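Nicotinate phosphoribosyltransferase (Porphyromonas gingivalis, PDB 2IM5) probably catalyses the ATP-coupled transfer of phosphoribosyl from phosphoribosyl diphosphate to nicotinate, giving nicotinate mononucleotide for NAD(+) synthesis. Local coordinates at residues Leu12-Thr17 with Arg115-Glu120; Thr17-Ala22 with Pro78-Asp83; Tyr29-Phe34 with Lys350-Lys355. One frame throughout, in Å; residues are numbered along the deposited sequence.

In the fold
From the N terminus, helix 12-24 serves two contacts. Its first turns pair with residues 115-120 in contact 1, closing a loop of 97 residues. Its later turns, sharing T17, pack on the start of helix 79-87 in contact 2, a shorter loop that lies wholly within the first. Strand 29-36 follows and pairs with strand 347-355 in contact 3, which spans 315 residues and crosses both other loops along the chain. Contacts 1 and 2 stay within the N-terminal family region; contact 3 joins that region to the late part of the chain through the antiparallel sheet. Contact 1 touches both others, with T117 packing on Y21 and F32, whereas contacts 2 and 3 do not touch.

Contact 1: Leu12-Thr17 with Arg115-Glu120; sequences LYKFTT and RVTLWE
K14 and Y13 both reach the same carboxylate oxygen, OE1 of E120. The ammonium NZ of K14 forms a salt bridge to E120 OE1 at 2.8 Å, on the anti lone pair, away from the other oxygen. Y13 donates OH to that OE1 at 2.7 Å from above the carboxylate plane, the ring turned 61° to it. K14 NZ also donates to T117 O at 2.8 Å and to T117 OG1 at 3.0 Å. Bends at chi2 (-84°) and chi3 (63°) fold the lysine chain so that CD and CE also lie against T117 O. The start of helix 12-24 is thereby tied to the link between helices 113-116 and 120-134, in the N-terminal region of this NAPRTase-family enzyme. Beside the polar cluster, L118 CD2 packs against the backbone O of K14 at 3.4 Å and touches F15 CD1 at 4.3 Å. Further out, E214 of helix 213-223 makes a salt bridge with K14 NZ and a hydrogen bond with T117 OG1, while R168 holds the other carboxylate oxygen, E120 OE2, by a salt bridge.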
loop_
_atom_site.group_PDB
_atom_site.type_symbol
_atom_site.label_atom_id
_atom_site.label_comp_id
_atom_site.label_asym_id
_atom_site.label_seq_id
_atom_site.Cartn_x
_atom_site.Cartn_y
_atom_site.Cartn_z
ATOM N N LEU A 12 6.552 3.368 -1.077
ATOM C CA LEU A 12 6.918 4.403 -0.121
ATOM C C LEU A 12 6.431 4.083 1.288
ATOM O O LEU A 12 7.171 4.232 2.255
ATOM C CB LEU A 12 6.327 5.745 -0.555
ATOM C CG LEU A 12 6.444 6.862 0.489
ATOM C CD1 LEU A 12 7.915 7.210 0.697
ATOM C CD2 LEU A 12 5.656 8.089 0.030
ATOM N N TYR A 13 5.190 3.620 1.403
ATOM C CA TYR A 13 4.633 3.345 2.717
ATOM C C TYR A 13 5.399 2.310 3.529
ATOM O O TYR A 13 5.290 2.286 4.754
ATOM C CB TYR A 13 3.146 2.972 2.605
ATOM C CG TYR A 13 2.845 1.558 2.149
ATOM C CD1 TYR A 13 2.839 0.495 3.058
ATOM C CD2 TYR A 13 2.524 1.289 0.818
ATOM C CE1 TYR A 13 2.511 -0.796 2.651
ATOM C CE2 TYR A 13 2.197 -0.000 0.399
ATOM C CZ TYR A 13 2.190 -1.040 1.322
ATOM O OH TYR A 13 1.847 -2.317 0.917
ATOM N N LYS A 14 6.178 1.462 2.864
ATOM C CA LYS A 14 6.957 0.462 3.583
ATOM C C LYS A 14 8.030 1.177 4.406
ATOM O O LYS A 14 8.315 0.788 5.543
ATOM C CB LYS A 14 7.595 -0.531 2.604
ATOM C CG LYS A 14 6.577 -1.330 1.767
ATOM C CD LYS A 14 6.016 -2.568 2.482
ATOM C CE LYS A 14 5.224 -2.231 3.749
ATOM N NZ LYS A 14 4.513 -3.421 4.318
ATOM N N PHE A 15 8.613 2.238 3.845
ATOM C CA PHE A 15 9.638 2.995 4.562
ATOM C C PHE A 15 9.044 3.926 5.617
ATOM O O PHE A 15 9.567 4.021 6.727
ATOM C CB PHE A 15 10.495 3.826 3.600
ATOM C CG PHE A 15 11.373 3.009 2.701
ATOM C CD1 PHE A 15 12.087 1.927 3.193
ATOM C CD2 PHE A 15 11.509 3.339 1.360
ATOM C CE1 PHE A 15 12.926 1.185 2.364
ATOM C CE2 PHE A 15 12.350 2.599 0.523
ATOM C CZ PHE A 15 13.058 1.519 1.033
ATOM N N THR A 16 7.958 4.617 5.284
ATOM C CA THR A 16 7.353 5.531 6.246
ATOM C C THR A 16 6.770 4.782 7.442
ATOM O O THR A 16 6.866 5.242 8.584
ATOM C CB THR A 16 6.254 6.416 5.594
ATOM O OG1 THR A 16 5.222 5.586 5.042
ATOM C CG2 THR A 16 6.855 7.269 4.487
ATOM N N THR A 17 6.163 3.630 7.189
ATOM C CA THR A 17 5.607 2.838 8.279
ATOM C C THR A 17 6.758 2.127 8.977
ATOM O O THR A 17 6.731 1.922 10.186
ATOM C CB THR A 17 4.607 1.800 7.759
ATOM O OG1 THR A 17 3.671 2.459 6.903
ATOM C CG2 THR A 17 3.852 1.143 8.919
ATOM N N ARG A 115 11.336 -4.661 10.749
ATOM C CA ARG A 115 12.115 -5.376 9.750
ATOM C C ARG A 115 11.237 -6.102 8.729
ATOM O O ARG A 115 11.335 -5.844 7.532
ATOM C CB ARG A 115 13.029 -6.414 10.401
ATOM C CG ARG A 115 14.190 -5.863 11.215
ATOM C CD ARG A 115 15.116 -7.007 11.607
ATOM N NE ARG A 115 15.673 -7.642 10.417
ATOM C CZ ARG A 115 16.728 -7.183 9.749
ATOM N NH1 ARG A 115 17.359 -6.092 10.160
ATOM N NH2 ARG A 115 17.124 -7.789 8.639
ATOM N N VAL A 116 10.375 -7.004 9.201
ATOM C CA VAL A 116 9.545 -7.795 8.292
ATOM C C VAL A 116 8.493 -7.060 7.471
ATOM O O VAL A 116 8.025 -7.578 6.460
ATOM C CB VAL A 116 8.872 -8.988 9.023
ATOM C CG1 VAL A 116 9.948 -9.839 9.697
ATOM C CG2 VAL A 116 7.857 -8.502 10.033
ATOM N N THR A 117 8.115 -5.857 7.878
ATOM C CA THR A 117 7.128 -5.133 7.097
ATOM C C THR A 117 7.707 -4.832 5.702
ATOM O O THR A 117 6.973 -4.716 4.728
ATOM C CB THR A 117 6.716 -3.811 7.784
ATOM O OG1 THR A 117 5.641 -3.216 7.046
ATOM C CG2 THR A 117 7.888 -2.835 7.844
ATOM N N LEU A 118 9.030 -4.731 5.615
ATOM C CA LEU A 118 9.700 -4.438 4.348
ATOM C C LEU A 118 9.634 -5.570 3.307
ATOM O O LEU A 118 9.902 -5.337 2.134
ATOM C CB LEU A 118 11.164 -4.063 4.610
ATOM C CG LEU A 118 11.381 -2.913 5.605
ATOM C CD1 LEU A 118 12.876 -2.686 5.805
ATOM C CD2 LEU A 118 10.708 -1.637 5.091
ATOM N N TRP A 119 9.275 -6.781 3.734
ATOM C CA TRP A 119 9.177 -7.923 2.825
ATOM C C TRP A 119 7.950 -7.896 1.910
ATOM O O TRP A 119 8.022 -8.333 0.763
ATOM C CB TRP A 119 9.118 -9.248 3.609
ATOM C CG TRP A 119 10.410 -9.745 4.184
ATOM C CD1 TRP A 119 10.720 -9.866 5.510
ATOM C CD2 TRP A 119 11.535 -10.265 3.458
ATOM N NE1 TRP A 119 11.961 -10.435 5.654
ATOM C CE2 TRP A 119 12.487 -10.689 4.414
ATOM C CE3 TRP A 119 11.828 -10.417 2.095
ATOM C CZ2 TRP A 119 13.717 -11.256 4.053
ATOM C CZ3 TRP A 119 13.049 -10.982 1.731
ATOM C CH2 TRP A 119 13.981 -11.396 2.712
ATOM N N GLU A 120 6.828 -7.387 2.415
ATOM C CA GLU A 120 5.568 -7.382 1.666
ATOM C C GLU A 120 5.576 -7.080 0.171
ATOM O O GLU A 120 5.296 -7.964 -0.644
ATOM C CB GLU A 120 4.540 -6.454 2.317
ATOM C CG GLU A 120 3.141 -6.622 1.704
ATOM C CD GLU A 120 2.269 -5.379 1.822
ATOM O OE1 GLU A 120 2.714 -4.401 2.456
ATOM O OE2 GLU A 120 1.139 -5.376 1.277
#

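Contact 2: Thr17-Ala22 with Pro78-Asp83; sequences TGYAYA and PPIYID
Y19 and Y81 each hold CG anti to the backbone N (chi1 171° in Y19), which turns each CG toward the other helix, and the two side chains slide past each other in opposite directions. They form neither a stack nor an edge-to-face pair: the ring centroids of Y19 and Y81 are 5.5 Å apart and the planes lie at 56°. What Y81 receives over the centre of one face is the methylene of its partner, Y19 CB, in a CH-pi contact 3.7 Å from the ring centroid. The Y19 ring is covered in turn by P78, whose CD stands 3.6 Å from the centroid over one face, displaced toward the rim. The proline and the tyrosine meet tip to tip, and P78 CG approaches the hydroxyl end, 3.3 Å from Y19 CZ. I80 CG2 adds a looser touch at Y19 CE1, 4.2 Å away. At the far end of the other ring, Y81 OH lies against the G18 backbone, where there is no side chain, 3.7 Å from G18 C. No hydrogen bond crosses the interface; it is held by apolar and CH-pi packing. P78 occupies the N-cap position of helix 79-87, and the axes of the two short helical segments come within 10.8 Å, crossing at 104°. Beyond them, Y19 also rests on V239 and Y240 of helix 228-240, A20 packs on W215 of helix 213-223, and Y21 extends to helix 113-116.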
loop_
_atom_site.group_PDB
_atom_site.type_symbol
_atom_site.label_atom_id
_atom_site.label_comp_id
_atom_site.label_asym_id
_atom_site.label_seq_id
_atom_site.Cartn_x
_atom_site.Cartn_y
_atom_site.Cartn_z
ATOM N N THR A 17 6.163 3.630 7.189
ATOM C CA THR A 17 5.607 2.838 8.279
ATOM C C THR A 17 6.758 2.127 8.977
ATOM O O THR A 17 6.731 1.922 10.186
ATOM C CB THR A 17 4.607 1.800 7.759
ATOM O OG1 THR A 17 3.671 2.459 6.903
ATOM C CG2 THR A 17 3.852 1.143 8.919
ATOM N N GLY A 18 7.772 1.757 8.202
ATOM C CA GLY A 18 8.928 1.086 8.772
ATOM C C GLY A 18 9.622 1.971 9.792
ATOM O O GLY A 18 10.046 1.489 10.845
ATOM N N TYR A 19 9.750 3.261 9.494
ATOM C CA TYR A 19 10.392 4.179 10.436
ATOM C C TYR A 19 9.470 4.418 11.622
ATOM O O TYR A 19 9.926 4.511 12.762
ATOM C CB TYR A 19 10.745 5.517 9.779
ATOM C CG TYR A 19 11.197 6.548 10.791
ATOM C CD1 TYR A 19 12.262 6.285 11.647
ATOM C CD2 TYR A 19 10.507 7.750 10.951
ATOM C CE1 TYR A 19 12.622 7.184 12.648
ATOM C CE2 TYR A 19 10.861 8.659 11.949
ATOM C CZ TYR A 19 11.913 8.367 12.794
ATOM O OH TYR A 19 12.250 9.249 13.791
ATOM N N ALA A 20 8.171 4.511 11.361
ATOM C CA ALA A 20 7.220 4.708 12.451
ATOM C C ALA A 20 7.359 3.553 13.453
ATOM O O ALA A 20 7.347 3.782 14.663
ATOM C CB ALA A 20 5.795 4.785 11.916
ATOM N N TYR A 21 7.485 2.319 12.956
ATOM C CA TYR A 21 7.652 1.170 13.859
ATOM C C TYR A 21 9.009 1.253 14.576
ATOM O O TYR A 21 9.108 1.022 15.783
ATOM C CB TYR A 21 7.620 -0.165 13.105
ATOM C CG TYR A 21 6.296 -0.569 12.505
ATOM C CD1 TYR A 21 5.120 -0.519 13.250
ATOM C CD2 TYR A 21 6.233 -1.073 11.208
ATOM C CE1 TYR A 21 3.907 -0.970 12.714
ATOM C CE2 TYR A 21 5.033 -1.526 10.660
ATOM C CZ TYR A 21 3.875 -1.474 11.415
ATOM O OH TYR A 21 2.702 -1.943 10.873
ATOM N N ALA A 22 10.051 1.578 13.815
ATOM C CA ALA A 22 11.400 1.669 14.359
ATOM C C ALA A 22 11.509 2.704 15.476
ATOM O O ALA A 22 12.275 2.528 16.429
ATOM C CB ALA A 22 12.384 1.995 13.248
ATOM N N PRO A 78 14.100 10.628 8.887
ATOM C CA PRO A 78 15.258 11.176 9.596
ATOM C C PRO A 78 16.572 10.481 9.260
ATOM O O PRO A 78 16.585 9.357 8.760
ATOM C CB PRO A 78 14.888 10.992 11.076
ATOM C CG PRO A 78 13.403 10.815 11.072
ATOM C CD PRO A 78 13.163 10.005 9.831
ATOM N N PRO A 79 17.702 11.146 9.551
ATOM C CA PRO A 79 19.030 10.595 9.285
ATOM C C PRO A 79 19.250 9.225 9.934
ATOM O O PRO A 79 19.911 8.360 9.360
ATOM C CB PRO A 79 19.963 11.667 9.846
ATOM C CG PRO A 79 19.198 12.929 9.609
ATOM C CD PRO A 79 17.798 12.539 10.026
ATOM N N ILE A 80 18.696 9.025 11.125
ATOM C CA ILE A 80 18.858 7.753 11.810
ATOM C C ILE A 80 18.260 6.617 10.981
ATOM O O ILE A 80 18.819 5.523 10.944
ATOM C CB ILE A 80 18.197 7.757 13.229
ATOM C CG1 ILE A 80 18.437 6.407 13.926
ATOM C CG2 ILE A 80 16.700 7.994 13.130
ATOM C CD1 ILE A 80 19.915 6.114 14.213
ATOM N N TYR A 81 17.135 6.873 10.316
ATOM C CA TYR A 81 16.512 5.829 9.515
ATOM C C TYR A 81 17.301 5.587 8.237
ATOM O O TYR A 81 17.367 4.463 7.746
ATOM C CB TYR A 81 15.065 6.174 9.164
ATOM C CG TYR A 81 14.311 4.967 8.662
ATOM C CD1 TYR A 81 14.097 3.865 9.496
ATOM C CD2 TYR A 81 13.837 4.908 7.351
ATOM C CE1 TYR A 81 13.430 2.734 9.035
ATOM C CE2 TYR A 81 13.170 3.787 6.881
ATOM C CZ TYR A 81 12.968 2.704 7.728
ATOM O OH TYR A 81 12.293 1.602 7.274
ATOM N N ILE A 82 17.888 6.647 7.698
ATOM C CA ILE A 82 18.686 6.514 6.496
ATOM C C ILE A 82 19.924 5.685 6.821
ATOM O O ILE A 82 20.363 4.886 5.999
ATOM C CB ILE A 82 19.079 7.886 5.937
ATOM C CG1 ILE A 82 17.818 8.592 5.441
ATOM C CG2 ILE A 82 20.074 7.732 4.790
ATOM C CD1 ILE A 82 18.072 9.992 4.982
ATOM N N ASP A 83 20.476 5.864 8.019
ATOM C CA ASP A 83 21.637 5.075 8.432
ATOM C C ASP A 83 21.203 3.616 8.569
ATOM O O ASP A 83 21.945 2.705 8.210
ATOM C CB ASP A 83 22.202 5.560 9.775
ATOM C CG ASP A 83 23.164 6.724 9.619
ATOM O OD1 ASP A 83 23.686 6.912 8.506
ATOM O OD2 ASP A 83 23.410 7.449 10.608
#

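Contact 3: Tyr29-Phe34 with Lys350-Lys355; sequences YGEFRF and KLWKCK
R33 lays its guanidinium flat on the indole of W352 in a cation-pi stack, off-centre over the five-membered ring, the planes 11° apart and the centres separated by 3.8 Å. W352 CG stands anti to its backbone N (chi1 -166°), beneath R33 CD, which covers the five-membered ring in a CH-pi contact. R33 NE and NH2 grip one oxygen, E31 OE1, side-on; the bond from R33 NE to E31 OE1 is 2.6 Å, and both lie close to the guanidinium plane. That salt bridge fixes the rotation of the cation above the tryptophan. The backbones pair as antiparallel strands, but W352 and K353 both face E31, making a classic beta bulge: W352 N donates to E31 O at 2.8 Å, while E31 N donates to K353 O at 2.9 Å. The bulge shifts the register by one residue, bringing F32 opposite L351. On their side of the sheet the packing is close and buried, with L351 CD1 over one face of the F32 ring, 4.1 Å from its centroid. The side bearing Y29, R33, K350, K353 and K355 is partly exposed, though E31 is buried there and W362 meets K353 and K355. K353 NZ stays 4.2 Å from E31 OE1, beyond a salt bridge. Strand 29-36 is flanked in the antiparallel sheet by 105-110 and 347-355, with 363-364 beyond 347-355 at the sheet's end, while E214 and F218 of helix 213-223 cover F32 and C354.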
loop_
_atom_site.group_PDB
_atom_site.type_symbol
_atom_site.label_atom_id
_atom_site.label_comp_id
_atom_site.label_asym_id
_atom_site.label_seq_id
_atom_site.Cartn_x
_atom_site.Cartn_y
_atom_site.Cartn_z
ATOM N N TYR A 29 6.833 -7.392 17.277
ATOM C CA TYR A 29 6.990 -8.508 16.358
ATOM C C TYR A 29 5.721 -8.602 15.531
ATOM O O TYR A 29 4.648 -8.162 15.948
ATOM C CB TYR A 29 7.186 -9.823 17.115
ATOM C CG TYR A 29 8.598 -10.052 17.590
ATOM C CD1 TYR A 29 9.479 -10.837 16.851
ATOM C CD2 TYR A 29 9.061 -9.465 18.768
ATOM C CE1 TYR A 29 10.789 -11.033 17.272
ATOM C CE2 TYR A 29 10.369 -9.654 19.198
ATOM C CZ TYR A 29 11.224 -10.437 18.445
ATOM O OH TYR A 29 12.518 -10.618 18.858
ATOM N N GLY A 30 5.843 -9.176 14.348
ATOM C CA GLY A 30 4.674 -9.331 13.508
ATOM C C GLY A 30 4.844 -10.506 12.574
ATOM O O GLY A 30 5.970 -10.950 12.325
ATOM N N GLU A 31 3.727 -11.037 12.093
ATOM C CA GLU A 31 3.759 -12.124 11.130
ATOM C C GLU A 31 2.879 -11.741 9.952
ATOM O O GLU A 31 1.680 -11.481 10.119
ATOM C CB GLU A 31 3.230 -13.445 11.695
ATOM C CG GLU A 31 3.265 -14.544 10.616
ATOM C CD GLU A 31 2.625 -15.865 11.043
ATOM O OE1 GLU A 31 1.399 -15.896 11.303
ATOM O OE2 GLU A 31 3.358 -16.875 11.110
ATOM N N PHE A 32 3.480 -11.699 8.768
ATOM C CA PHE A 32 2.754 -11.382 7.553
ATOM C C PHE A 32 2.443 -12.701 6.849
ATOM O O PHE A 32 3.284 -13.607 6.806
ATOM C CB PHE A 32 3.605 -10.493 6.642
ATOM C CG PHE A 32 3.633 -9.045 7.058
ATOM C CD1 PHE A 32 2.796 -8.111 6.441
ATOM C CD2 PHE A 32 4.472 -8.616 8.081
ATOM C CE1 PHE A 32 2.795 -6.774 6.841
ATOM C CE2 PHE A 32 4.478 -7.282 8.490
ATOM C CZ PHE A 32 3.637 -6.360 7.867
ATOM N N ARG A 33 1.238 -12.813 6.310
ATOM C CA ARG A 33 0.854 -14.025 5.605
ATOM C C ARG A 33 0.400 -13.742 4.184
ATOM O O ARG A 33 -0.426 -12.868 3.943
ATOM C CB ARG A 33 -0.258 -14.761 6.354
ATOM C CG ARG A 33 0.193 -15.327 7.686
ATOM C CD ARG A 33 -0.875 -16.205 8.305
ATOM N NE ARG A 33 -0.480 -16.654 9.633
ATOM C CZ ARG A 33 -1.199 -17.467 10.395
ATOM N NH1 ARG A 33 -2.363 -17.935 9.960
ATOM N NH2 ARG A 33 -0.760 -17.795 11.602
ATOM N N PHE A 34 0.969 -14.489 3.247
ATOM C CA PHE A 34 0.626 -14.374 1.839
ATOM C C PHE A 34 -0.727 -15.044 1.642
ATOM O O PHE A 34 -0.996 -16.085 2.230
ATOM C CB PHE A 34 1.677 -15.098 0.997
ATOM C CG PHE A 34 1.280 -15.294 -0.438
ATOM C CD1 PHE A 34 1.501 -14.295 -1.380
ATOM C CD2 PHE A 34 0.682 -16.484 -0.850
ATOM C CE1 PHE A 34 1.134 -14.476 -2.714
ATOM C CE2 PHE A 34 0.310 -16.673 -2.177
ATOM C CZ PHE A 34 0.540 -15.664 -3.112
ATOM N N LYS A 350 -0.750 -9.837 4.122
ATOM C CA LYS A 350 -1.159 -8.989 5.231
ATOM C C LYS A 350 -0.616 -9.328 6.608
ATOM O O LYS A 350 -0.259 -10.475 6.889
ATOM C CB LYS A 350 -2.686 -8.969 5.310
ATOM C CG LYS A 350 -3.377 -8.569 4.017
ATOM C CD LYS A 350 -2.894 -7.209 3.532
ATOM C CE LYS A 350 -3.615 -6.782 2.261
ATOM N NZ LYS A 350 -3.028 -5.543 1.678
ATOM N N LEU A 351 -0.571 -8.309 7.464
ATOM C CA LEU A 351 -0.131 -8.486 8.840
ATOM C C LEU A 351 -1.238 -9.322 9.462
ATOM O O LEU A 351 -2.381 -8.880 9.549
ATOM C CB LEU A 351 -0.031 -7.134 9.554
ATOM C CG LEU A 351 0.396 -7.217 11.022
ATOM C CD1 LEU A 351 1.766 -7.874 11.114
ATOM C CD2 LEU A 351 0.417 -5.818 11.638
ATOM N N TRP A 352 -0.901 -10.527 9.885
ATOM C CA TRP A 352 -1.882 -11.435 10.465
ATOM C C TRP A 352 -1.960 -11.387 11.988
ATOM O O TRP A 352 -3.023 -11.598 12.568
ATOM C CB TRP A 352 -1.577 -12.863 10.012
ATOM C CG TRP A 352 -2.698 -13.810 10.276
ATOM C CD1 TRP A 352 -2.809 -14.688 11.314
ATOM C CD2 TRP A 352 -3.899 -13.935 9.510
ATOM N NE1 TRP A 352 -4.015 -15.354 11.242
ATOM C CE2 TRP A 352 -4.700 -14.910 10.143
ATOM C CE3 TRP A 352 -4.376 -13.313 8.344
ATOM C CZ2 TRP A 352 -5.956 -15.282 9.654
ATOM C CZ3 TRP A 352 -5.623 -13.680 7.853
ATOM C CH2 TRP A 352 -6.400 -14.659 8.509
ATOM N N LYS A 353 -0.827 -11.133 12.629
ATOM C CA LYS A 353 -0.774 -11.048 14.084
ATOM C C LYS A 353 0.482 -10.297 14.507
ATOM O O LYS A 353 1.437 -10.177 13.729
ATOM C CB LYS A 353 -0.792 -12.445 14.704
ATOM C CG LYS A 353 0.405 -13.300 14.361
ATOM C CD LYS A 353 0.323 -14.655 15.055
ATOM C CE LYS A 353 1.578 -15.473 14.799
ATOM N NZ LYS A 353 1.513 -16.813 15.435
ATOM N N CYS A 354 0.475 -9.796 15.735
ATOM C CA CYS A 354 1.599 -9.039 16.251
ATOM C C CYS A 354 1.631 -9.065 17.773
ATOM O O CYS A 354 0.712 -9.565 18.425
ATOM C CB CYS A 354 1.490 -7.585 15.789
ATOM S SG CYS A 354 -0.059 -6.791 16.284
ATOM N N LYS A 355 2.705 -8.519 18.322
ATOM C CA LYS A 355 2.886 -8.419 19.762
ATOM C C LYS A 355 3.745 -7.184 20.015
ATOM O O LYS A 355 4.508 -6.771 19.142
ATOM C CB LYS A 355 3.560 -9.677 20.312
ATOM C CG LYS A 355 4.855 -10.040 19.636
ATOM C CD LYS A 355 5.570 -11.164 20.374
ATOM C CE LYS A 355 4.744 -12.425 20.446
ATOM N NZ LYS A 355 5.475 -13.499 21.184
#